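Local structure of protein CT_858 (3DOR) at the interface of chains A and B. The protein acts as a secreted chlamydial protease (CPAF), probably a serine-type endopeptidase of the S41 peptidase family, that in its mature form is a dimer. Residues are numbered along the deposited sequence; one frame, centred on the assembly and turned at random. Chains: chain A/B, Protein CT_858.

The interface of chains A and B. Residues chain A 13, 16, 501; chain B 9, 13, 501.
A:Phe13 and B:Phe13, each from the N-terminal helix of its chain (2-21 in A, 2-20 in B), stack face to face where the two subunits meet, a worked example of a two-fold axis pairing a residue with its own copy. The ring centroids are 4.0 Å apart and the planes are turned by 10°. Followed outward from CB, A:Phe13 first carries CG anti to the backbone N (chi1 179°), which points the ring away from its helix and across to chain B. CG then lies over B:Phe13 CE1, and CD1 sits 3.4 Å from B:Phe13 CD1. CE1 comes over the centre of the partner ring, while CD2, on the other flank, stands above the middle of the A:Phe501 ring in its own chain; CE2 lies near B:Phe13 CZ and CE1. At the tip, CZ faces B:Phe13 CZ at 3.7 Å. It also meets B:Phe501 CB, which approaches in plane at the ring edge, at 3.9 Å. The twin contact puts A:Phe501 CB at the edge of B:Phe13, 3.8 Å from its CZ. B:Gln9, bent at chi2, runs antiparallel alongside A:His16; its amide OE1 lies over the imidazole near the rim, 3.5 Å from A:His16 CG, with the planes 30° apart. The stacked rings, bordered by the A:Phe501 and B:Phe501 loops, form an aromatic patch where the N-terminal helices of the CPAF dimer meet, and probably help hold the subunits together.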
# COMPACT_ATOMS: atom_id res chain seq x y z
N PHE A 13 15.75 -2.02 12.95
CA PHE A 13 14.89 -1.21 12.10
C PHE A 13 13.68 -0.76 12.92
O PHE A 13 13.31 0.42 12.90
CB PHE A 13 14.43 -1.98 10.87
CG PHE A 13 13.52 -1.19 9.97
CD1 PHE A 13 14.00 -0.07 9.29
CD2 PHE A 13 12.19 -1.56 9.81
CE1 PHE A 13 13.16 0.67 8.47
CE2 PHE A 13 11.34 -0.82 8.99
CZ PHE A 13 11.82 0.30 8.31
N HIS A 16 14.59 2.00 15.16
CA HIS A 16 14.73 3.30 14.54
C HIS A 16 13.37 3.94 14.30
O HIS A 16 13.23 5.16 14.41
CB HIS A 16 15.49 3.20 13.21
CG HIS A 16 15.50 4.48 12.43
ND1 HIS A 16 14.73 4.66 11.30
CD2 HIS A 16 16.13 5.66 12.66
CE1 HIS A 16 14.89 5.90 10.86
NE2 HIS A 16 15.73 6.52 11.67
N PHE A 501 7.78 -4.01 5.08
CA PHE A 501 9.09 -3.93 4.47
C PHE A 501 9.60 -5.34 4.23
O PHE A 501 9.30 -6.25 5.00
CB PHE A 501 10.06 -3.14 5.37
CG PHE A 501 10.27 -3.74 6.74
CD1 PHE A 501 11.39 -4.52 7.01
CD2 PHE A 501 9.34 -3.53 7.76
CE1 PHE A 501 11.59 -5.06 8.29
CE2 PHE A 501 9.53 -4.07 9.03
CZ PHE A 501 10.65 -4.84 9.30
N GLN B 9 21.52 5.88 8.61
CA GLN B 9 20.56 4.88 9.06
C GLN B 9 19.74 4.35 7.88
O GLN B 9 19.64 3.14 7.66
CB GLN B 9 19.61 5.48 10.09
CG GLN B 9 19.37 4.61 11.31
CD GLN B 9 18.93 3.21 10.95
OE1 GLN B 9 17.90 3.01 10.31
NE2 GLN B 9 19.73 2.22 11.36
N PHE B 13 19.54 0.75 5.82
CA PHE B 13 18.32 0.00 5.59
C PHE B 13 18.24 -0.41 4.12
O PHE B 13 17.93 -1.56 3.80
CB PHE B 13 17.09 0.83 5.96
CG PHE B 13 15.79 0.09 5.78
CD1 PHE B 13 15.55 -1.10 6.47
CD2 PHE B 13 14.82 0.57 4.90
CE1 PHE B 13 14.36 -1.81 6.29
CE2 PHE B 13 13.62 -0.13 4.72
CZ PHE B 13 13.39 -1.32 5.41
N PHE B 501 8.57 3.49 3.99
CA PHE B 501 8.86 3.37 5.42
C PHE B 501 9.10 4.77 5.96
O PHE B 501 9.68 5.60 5.28
CB PHE B 501 10.08 2.47 5.64
CG PHE B 501 11.36 3.02 5.07
CD1 PHE B 501 12.24 3.75 5.86
CD2 PHE B 501 11.68 2.82 3.73
CE1 PHE B 501 13.42 4.27 5.33
CE2 PHE B 501 12.85 3.35 3.18
CZ PHE B 501 13.72 4.07 3.99